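Long-range contacts in BpsB (PgaB), Poly-beta-1,6-N-acetyl-D-glucosamine N-deacetylase (Bordetella bronchiseptica RB50, PDB 5BU6), which removes acetyl groups from the N-acetylglucosamine units of poly-beta-1,6-N-acetyl-D-glucosamine, as a metal-dependent family 4 carbohydrate esterase required for biofilm formation: residues A[80-85]-A[102-107]; A[106-111]-A[135-140]. The protein carries 5 engineered substitutions. All blocks are in the same frame, centred on the assembly; numbering follows the deposited sequence.

Interaction 1: residues A[80-85]-A[102-107]; sequences LTFDDG and YPAVVA. With NI (nickel (II) ion), chain C.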
ATOM      1  N   LEU A  80      -7.855   5.962   5.180  1.00 28.21           N
ATOM      2  CA  LEU A  80      -7.803   4.526   5.483  1.00 26.05           C
ATOM      3  C   LEU A  80      -7.230   3.797   4.277  1.00 28.28           C
ATOM      4  O   LEU A  80      -7.649   4.063   3.129  1.00 29.74           O
ATOM      5  CB  LEU A  80      -9.212   3.990   5.790  1.00 29.94           C
ATOM      6  CG  LEU A  80     -10.056   4.702   6.834  1.00 35.53           C
ATOM      7  CD1 LEU A  80     -11.450   4.050   6.892  1.00 35.39           C
ATOM      8  CD2 LEU A  80      -9.363   4.660   8.200  1.00 32.89           C
ATOM      9  N   THR A  81      -6.268   2.902   4.511  1.00 29.36           N
ATOM     10  CA  THR A  81      -5.671   2.151   3.423  1.00 25.69           C
ATOM     11  C   THR A  81      -5.648   0.652   3.761  1.00 31.15           C
ATOM     12  O   THR A  81      -5.478   0.272   4.928  1.00 34.14           O
ATOM     13  CB  THR A  81      -4.238   2.640   3.102  1.00 33.64           C
ATOM     14  OG1 THR A  81      -3.338   2.237   4.137  1.00 39.07           O
ATOM     15  CG2 THR A  81      -4.207   4.181   2.968  1.00 35.13           C
ATOM     16  N   PHE A  82      -5.884  -0.156   2.734  1.00 28.26           N
ATOM     17  CA  PHE A  82      -5.945  -1.617   2.818  1.00 40.28           C
ATOM     18  C   PHE A  82      -5.074  -2.210   1.702  1.00 41.19           C
ATOM     19  O   PHE A  82      -5.461  -2.165   0.537  1.00 45.62           O
ATOM     20  CB  PHE A  82      -7.392  -2.104   2.682  1.00 31.77           C
ATOM     21  CG  PHE A  82      -8.304  -1.582   3.750  1.00 35.14           C
ATOM     22  CD1 PHE A  82      -8.936  -0.349   3.599  1.00 34.84           C
ATOM     23  CD2 PHE A  82      -8.512  -2.309   4.913  1.00 32.66           C
ATOM     24  CE1 PHE A  82      -9.765   0.153   4.592  1.00 36.79           C
ATOM     25  CE2 PHE A  82      -9.344  -1.824   5.918  1.00 36.21           C
ATOM     26  CZ  PHE A  82      -9.976  -0.581   5.754  1.00 35.51           C
ATOM     27  N   ASP A  83      -3.900  -2.739   2.033  1.00 33.24           N
ATOM     28  CA  ASP A  83      -3.002  -3.231   0.978  1.00 40.25           C
ATOM     29  C   ASP A  83      -2.998  -4.759   0.880  1.00 42.14           C
ATOM     30  O   ASP A  83      -3.457  -5.435   1.791  1.00 43.36           O
ATOM     31  CB  ASP A  83      -1.568  -2.737   1.191  1.00 62.09           C
ATOM     32  CG  ASP A  83      -1.473  -1.573   2.167  1.00 84.98           C
ATOM     33  OD1 ASP A  83      -2.162  -0.551   1.957  1.00 86.02           O
ATOM     34  OD2 ASP A  83      -0.690  -1.683   3.140  1.00 92.77           O
ATOM     35  N   ASP A  84      -2.496  -5.254  -0.256  1.00 33.10           N
ATOM     36  CA  ASP A  84      -2.122  -6.654  -0.530  1.00 38.14           C
ATOM     37  C   ASP A  84      -3.190  -7.353  -1.358  1.00 34.61           C
ATOM     38  O   ASP A  84      -2.909  -8.354  -2.008  1.00 37.87           O
ATOM     39  CB  ASP A  84      -1.840  -7.470   0.730  1.00 33.18           C
ATOM     40  CG  ASP A  84      -0.524  -7.109   1.395  1.00 38.93           C
ATOM     41  OD1 ASP A  84       0.113  -6.121   0.990  1.00 33.92           O
ATOM     42  OD2 ASP A  84      -0.127  -7.815   2.351  1.00 44.86           O
ATOM     43  N   GLY A  85      -4.411  -6.830  -1.344  1.00 32.23           N
ATOM     44  CA  GLY A  85      -5.429  -7.297  -2.269  1.00 33.13           C
ATOM     45  C   GLY A  85      -5.987  -8.686  -1.983  1.00 34.41           C
ATOM     46  O   GLY A  85      -6.455  -9.375  -2.894  1.00 34.92           O
ATOM     47  N   TYR A 102     -17.397   5.447   4.165  1.00 33.62           N
ATOM     48  CA  TYR A 102     -16.005   5.869   4.252  1.00 32.96           C
ATOM     49  C   TYR A 102     -15.239   5.536   2.971  1.00 38.26           C
ATOM     50  O   TYR A 102     -15.304   4.398   2.504  1.00 36.42           O
ATOM     51  CB  TYR A 102     -15.301   5.167   5.393  1.00 32.26           C
ATOM     52  CG  TYR A 102     -15.760   5.484   6.791  1.00 35.68           C
ATOM     53  CD1 TYR A 102     -16.460   6.652   7.090  1.00 39.72           C
ATOM     54  CD2 TYR A 102     -15.427   4.630   7.831  1.00 41.64           C
ATOM     55  CE1 TYR A 102     -16.831   6.933   8.397  1.00 47.06           C
ATOM     56  CE2 TYR A 102     -15.802   4.900   9.125  1.00 43.99           C
ATOM     57  CZ  TYR A 102     -16.494   6.042   9.405  1.00 44.19           C
ATOM     58  OH  TYR A 102     -16.829   6.269  10.720  1.00 44.50           O
ATOM     59  N   PRO A 103     -14.480   6.502   2.427  1.00 32.44           N
ATOM     60  CA  PRO A 103     -13.553   6.145   1.346  1.00 32.16           C
ATOM     61  C   PRO A 103     -12.337   5.377   1.859  1.00 33.59           C
ATOM     62  O   PRO A 103     -12.052   5.398   3.052  1.00 28.19           O
ATOM     63  CB  PRO A 103     -13.126   7.504   0.769  1.00 32.86           C
ATOM     64  CG  PRO A 103     -13.335   8.471   1.886  1.00 36.23           C
ATOM     65  CD  PRO A 103     -14.489   7.956   2.704  1.00 32.80           C
ATOM     66  N   ALA A 104     -11.606   4.745   0.947  1.00 32.61           N
ATOM     67  CA  ALA A 104     -10.366   4.064   1.286  1.00 34.15           C
ATOM     68  C   ALA A 104      -9.441   3.971   0.073  1.00 34.66           C
ATOM     69  O   ALA A 104      -9.871   4.181  -1.055  1.00 34.46           O
ATOM     70  CB  ALA A 104     -10.663   2.680   1.825  1.00 30.50           C
ATOM     71  N   VAL A 105      -8.172   3.674   0.332  1.00 31.71           N
ATOM     72  CA  VAL A 105      -7.197   3.304  -0.692  1.00 29.25           C
ATOM     73  C   VAL A 105      -7.003   1.785  -0.629  1.00 27.64           C
ATOM     74  O   VAL A 105      -6.832   1.243   0.461  1.00 29.29           O
ATOM     75  CB  VAL A 105      -5.839   3.989  -0.454  1.00 32.34           C
ATOM     76  CG1 VAL A 105      -4.830   3.604  -1.548  1.00 33.10           C
ATOM     77  CG2 VAL A 105      -6.034   5.478  -0.375  1.00 37.26           C
ATOM     78  N   VAL A 106      -7.031   1.118  -1.776  1.00 27.36           N
ATOM     79  CA  VAL A 106      -6.684  -0.301  -1.841  1.00 33.26           C
ATOM     80  C   VAL A 106      -5.441  -0.433  -2.724  1.00 33.26           C
ATOM     81  O   VAL A 106      -5.458   0.000  -3.864  1.00 30.90           O
ATOM     82  CB  VAL A 106      -7.836  -1.151  -2.416  1.00 32.02           C
ATOM     83  CG1 VAL A 106      -7.382  -2.609  -2.622  1.00 37.97           C
ATOM     84  CG2 VAL A 106      -9.068  -1.076  -1.510  1.00 31.57           C
ATOM     85  N   ALA A 107      -4.366  -0.997  -2.192  1.00 31.57           N
ATOM     86  CA  ALA A 107      -3.103  -1.069  -2.927  1.00 31.74           C
ATOM     87  C   ALA A 107      -2.875  -2.520  -3.350  1.00 32.06           C
ATOM     88  O   ALA A 107      -2.914  -3.440  -2.512  1.00 31.67           O
ATOM     89  CB  ALA A 107      -1.945  -0.548  -2.078  1.00 34.27           C
TER
HETATM   90 NI    NI C 401       1.787  -5.196   1.850  1.00 34.40          NI
HETATM   91  O   HOH W   1     -10.269   7.148   4.224  1.00 31.89           O
HETATM   92  O   HOH W   2       0.363  -4.165   3.045  1.00 43.40           O
HETATM   93  O   HOH W   3       1.696  -6.599   3.499  1.00 33.61           O
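Strands 80-83 and 104-107 run side by side in parallel, their axes 4.6 Å apart at closest approach, as the two neighbouring strands of a beta-alpha-beta unit whose crossover is helix 88-100. Thr81 pairs with Val105, Phe82 with Val106 and Asp83 with Ala107 in the parallel sheet of this family 4 carbohydrate esterase. Four backbone hydrogen bonds join them: Val105 N to Leu80 O, Phe82 N to Val105 O (2.8 Å, nearly along the C=O axis), Ala107 N to Phe82 O, and Asp84 N to Ala107 O. The third is the longest at 3.2 Å between Ala107 N and Phe82 O, with the donor 36° above the carbonyl plane. At the N-terminal end of the pair a water accepts from Leu80 N and donates to Pro103 O.

On one face Thr81 and Val105 point the same way, Thr81 CG2 lying 3.8 Å from Val105 CB, and CB of Asp83 meets CB of Ala107. On the face of Phe82 and Val106, the Phe82 ring has CG anti to its carbonyl carbon (chi1 -61°), which lays its edge against Ala104 CB, 3.9 Å from CE1; Val93 of helix 88-100 also touches this ring.

The strand 77-83 ends at the metal site. Asp84, just past it, binds nickel with His154 and His159, while Asp83 OD2 accepts a hydrogen bond from a nickel-bound water, which places this carboxylate, though poorly ordered, in the second shell of the metal. Asp84 OD1 sits 2.1 Å from the nickel, and OD2 of the same carboxylate accepts from a second metal-bound water.

Interaction 2: residues A[106-111]-A[135-140]; sequences VAVVTS and MTWAQL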
ATOM      1  N   VAL A 106      -7.031   1.118  -1.776  1.00 27.36           N
ATOM      2  CA  VAL A 106      -6.684  -0.301  -1.841  1.00 33.26           C
ATOM      3  C   VAL A 106      -5.441  -0.433  -2.724  1.00 33.26           C
ATOM      4  O   VAL A 106      -5.458   0.000  -3.864  1.00 30.90           O
ATOM      5  CB  VAL A 106      -7.836  -1.151  -2.416  1.00 32.02           C
ATOM      6  CG1 VAL A 106      -7.382  -2.609  -2.622  1.00 37.97           C
ATOM      7  CG2 VAL A 106      -9.068  -1.076  -1.510  1.00 31.57           C
ATOM      8  N   ALA A 107      -4.366  -0.997  -2.192  1.00 31.57           N
ATOM      9  CA  ALA A 107      -3.103  -1.069  -2.927  1.00 31.74           C
ATOM     10  C   ALA A 107      -2.875  -2.520  -3.350  1.00 32.06           C
ATOM     11  O   ALA A 107      -2.914  -3.440  -2.512  1.00 31.67           O
ATOM     12  CB  ALA A 107      -1.945  -0.548  -2.078  1.00 34.27           C
ATOM     13  N   VAL A 108      -2.668  -2.699  -4.649  1.00 32.51           N
ATOM     14  CA  VAL A 108      -2.651  -3.999  -5.312  1.00 32.29           C
ATOM     15  C   VAL A 108      -1.231  -4.457  -5.622  1.00 30.75           C
ATOM     16  O   VAL A 108      -0.493  -3.701  -6.218  1.00 27.72           O
ATOM     17  CB  VAL A 108      -3.449  -3.904  -6.637  1.00 39.96           C
ATOM     18  CG1 VAL A 108      -3.332  -5.165  -7.457  1.00 35.01           C
ATOM     19  CG2 VAL A 108      -4.906  -3.535  -6.347  1.00 50.70           C
ATOM     20  N   VAL A 109      -0.832  -5.664  -5.218  1.00 33.79           N
ATOM     21  CA  VAL A 109       0.436  -6.225  -5.700  1.00 30.10           C
ATOM     22  C   VAL A 109       0.110  -6.943  -7.002  1.00 31.81           C
ATOM     23  O   VAL A 109      -0.528  -7.994  -6.987  1.00 30.16           O
ATOM     24  CB  VAL A 109       1.082  -7.212  -4.724  1.00 30.79           C
ATOM     25  CG1 VAL A 109       2.419  -7.687  -5.281  1.00 29.29           C
ATOM     26  CG2 VAL A 109       1.261  -6.576  -3.334  1.00 28.79           C
ATOM     27  N   THR A 110       0.489  -6.377  -8.134  1.00 28.51           N
ATOM     28  CA  THR A 110      -0.143  -6.839  -9.365  1.00 31.25           C
ATOM     29  C   THR A 110       0.385  -8.205  -9.827  1.00 32.40           C
ATOM     30  O   THR A 110      -0.290  -8.900 -10.569  1.00 37.45           O
ATOM     31  CB  THR A 110      -0.024  -5.795 -10.498  1.00 30.35           C
ATOM     32  OG1 THR A 110       1.345  -5.456 -10.730  1.00 31.62           O
ATOM     33  CG2 THR A 110      -0.796  -4.527 -10.121  1.00 29.01           C
ATOM     34  N   SER A 111       1.564  -8.618  -9.383  1.00 28.15           N
ATOM     35  CA  SER A 111       2.009  -9.953  -9.771  1.00 32.46           C
ATOM     36  C   SER A 111       1.213 -11.040  -9.019  1.00 36.26           C
ATOM     37  O   SER A 111       1.211 -12.201  -9.427  1.00 36.67           O
ATOM     38  CB  SER A 111       3.519 -10.146  -9.544  1.00 34.98           C
ATOM     39  OG  SER A 111       3.815 -10.253  -8.167  1.00 37.44           O
ATOM     40  N   MET A 135      -8.421 -11.086  -4.295  1.00 30.17           N
ATOM     41  CA  MET A 135      -9.474 -10.444  -5.066  1.00 37.30           C
ATOM     42  C   MET A 135      -9.243 -10.567  -6.555  1.00 31.82           C
ATOM     43  O   MET A 135      -8.102 -10.493  -7.034  1.00 33.99           O
ATOM     44  CB  MET A 135      -9.568  -8.955  -4.735  1.00 34.10           C
ATOM     45  CG  MET A 135     -10.312  -8.612  -3.514  1.00 35.62           C
ATOM     46  SD  MET A 135     -10.392  -6.799  -3.402  1.00 44.60           S
ATOM     47  CE  MET A 135      -8.671  -6.400  -3.176  1.00 55.41           C
ATOM     48  N   THR A 136     -10.330 -10.723  -7.299  1.00 32.36           N
ATOM     49  CA  THR A 136     -10.210 -10.746  -8.750  1.00 34.37           C
ATOM     50  C   THR A 136     -10.167  -9.337  -9.313  1.00 29.82           C
ATOM     51  O   THR A 136     -10.469  -8.361  -8.623  1.00 30.90           O
ATOM     52  CB  THR A 136     -11.353 -11.527  -9.390  1.00 38.33           C
ATOM     53  OG1 THR A 136     -12.587 -10.831  -9.195  1.00 32.90           O
ATOM     54  CG2 THR A 136     -11.435 -12.931  -8.772  1.00 39.05           C
ATOM     55  N   TRP A 137      -9.747  -9.227 -10.566  1.00 30.22           N
ATOM     56  CA  TRP A 137      -9.728  -7.937 -11.231  1.00 32.20           C
ATOM     57  C   TRP A 137     -11.130  -7.357 -11.304  1.00 32.58           C
ATOM     58  O   TRP A 137     -11.311  -6.149 -11.165  1.00 33.74           O
ATOM     59  CB  TRP A 137      -9.136  -8.051 -12.627  1.00 32.98           C
ATOM     60  CG  TRP A 137      -7.620  -8.066 -12.706  1.00 33.48           C
ATOM     61  CD1 TRP A 137      -6.843  -9.049 -13.257  1.00 38.36           C
ATOM     62  CD2 TRP A 137      -6.716  -7.059 -12.237  1.00 31.25           C
ATOM     63  NE1 TRP A 137      -5.514  -8.706 -13.164  1.00 35.91           N
ATOM     64  CE2 TRP A 137      -5.410  -7.484 -12.561  1.00 29.65           C
ATOM     65  CE3 TRP A 137      -6.886  -5.817 -11.602  1.00 31.11           C
ATOM     66  CZ2 TRP A 137      -4.276  -6.725 -12.259  1.00 30.20           C
ATOM     67  CZ3 TRP A 137      -5.757  -5.069 -11.297  1.00 37.94           C
ATOM     68  CH2 TRP A 137      -4.474  -5.526 -11.624  1.00 34.09           C
ATOM     69  N   ALA A 138     -12.113  -8.215 -11.552  1.00 35.18           N
ATOM     70  CA  ALA A 138     -13.509  -7.779 -11.648  1.00 34.54           C
ATOM     71  C   ALA A 138     -13.967  -7.172 -10.334  1.00 36.71           C
ATOM     72  O   ALA A 138     -14.647  -6.134 -10.308  1.00 33.17           O
ATOM     73  CB  ALA A 138     -14.400  -8.930 -12.022  1.00 42.37           C
ATOM     74  N   GLN A 139     -13.585  -7.814  -9.236  1.00 30.23           N
ATOM     75  CA  GLN A 139     -13.889  -7.285  -7.907  1.00 32.22           C
ATOM     76  C   GLN A 139     -13.210  -5.921  -7.660  1.00 37.72           C
ATOM     77  O   GLN A 139     -13.839  -4.992  -7.157  1.00 34.53           O
ATOM     78  CB  GLN A 139     -13.481  -8.302  -6.824  1.00 30.54           C
ATOM     79  CG  GLN A 139     -14.460  -9.479  -6.731  1.00 34.99           C
ATOM     80  CD  GLN A 139     -13.902 -10.662  -5.965  1.00 38.20           C
ATOM     81  OE1 GLN A 139     -12.729 -10.698  -5.606  1.00 40.05           O
ATOM     82  NE2 GLN A 139     -14.744 -11.652  -5.733  1.00 44.77           N
ATOM     83  N   LEU A 140     -11.941  -5.790  -8.025  1.00 32.70           N
ATOM     84  CA  LEU A 140     -11.265  -4.499  -7.888  1.00 33.88           C
ATOM     85  C   LEU A 140     -11.913  -3.399  -8.715  1.00 35.07           C
ATOM     86  O   LEU A 140     -12.043  -2.254  -8.253  1.00 39.30           O
ATOM     87  CB  LEU A 140      -9.788  -4.605  -8.289  1.00 32.30           C
ATOM     88  CG  LEU A 140      -8.908  -5.293  -7.245  1.00 42.83           C
ATOM     89  CD1 LEU A 140      -7.629  -5.760  -7.899  1.00 42.50           C
ATOM     90  CD2 LEU A 140      -8.590  -4.345  -6.089  1.00 40.70           C
TER
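Helix 137-145 packs its first turn against the end of strand 104-108 and the start of helix 110-113, helix-on-strand packing on the parallel sheet of the polysaccharide deacetylase fold, made by carbon-to-carbon contacts between side chains. Val106 and Val108, alternate residues of the strand, both turn toward the helix. Leu140 meets them: both its methyls lie 3.8 Å from Val108 CG2, the two side chains tip to tip, while the Leu140 and Val106 side chains cross obliquely, CD2 4.1 Å from CG1. Met135, bent at chi3 (-65°), brings CE to within 4.0 Å of the same Val106 CG1.

The indole of Trp137 reaches farther along the strand, CG anti to its carbonyl carbon. Its CH2 corner passes 4.3 Å from Val108 CG1, while Thr110 CG2 comes to the ring edge, near its plane. The polar ends are held elsewhere: Trp137 NE1 bonds to Asp114 OD1 and Thr110 OG1 to His156 ND1, and His210 stacks on the indole.

Hydrogen bonds within 135-140 close the helix start as a capping box. OG1 of Thr136, the N-cap, accepts one from Gln139 N (3.2 Å), and Thr136 N returns a 2.9 Å bond to Gln139 OE1, from above the plane of the amide carbonyl.

In the fold
Both contacts are buried and share Val106 and Ala107 of strand 104-108. Interaction 1, nearer the centre of the chain, is one strand pair of the sheet, held by backbone hydrogen bonds and carrying polar side chains to the nickel at one strand end. Interaction 2 lies farther out and is helix-to-sheet packing by methyl groups and an indole; the hydrogen bonds within its segments lie at the helix start. Val106 lies opposite Phe82 in the register of interaction 1 and offers CG1 to 135-140 in interaction 2. The two also meet directly where Gly85 O and Met135 N, 3.0 Å apart, probably form a hydrogen bond, which ties the residue after metal ligand Asp84 to the segment leading into helix 137-145.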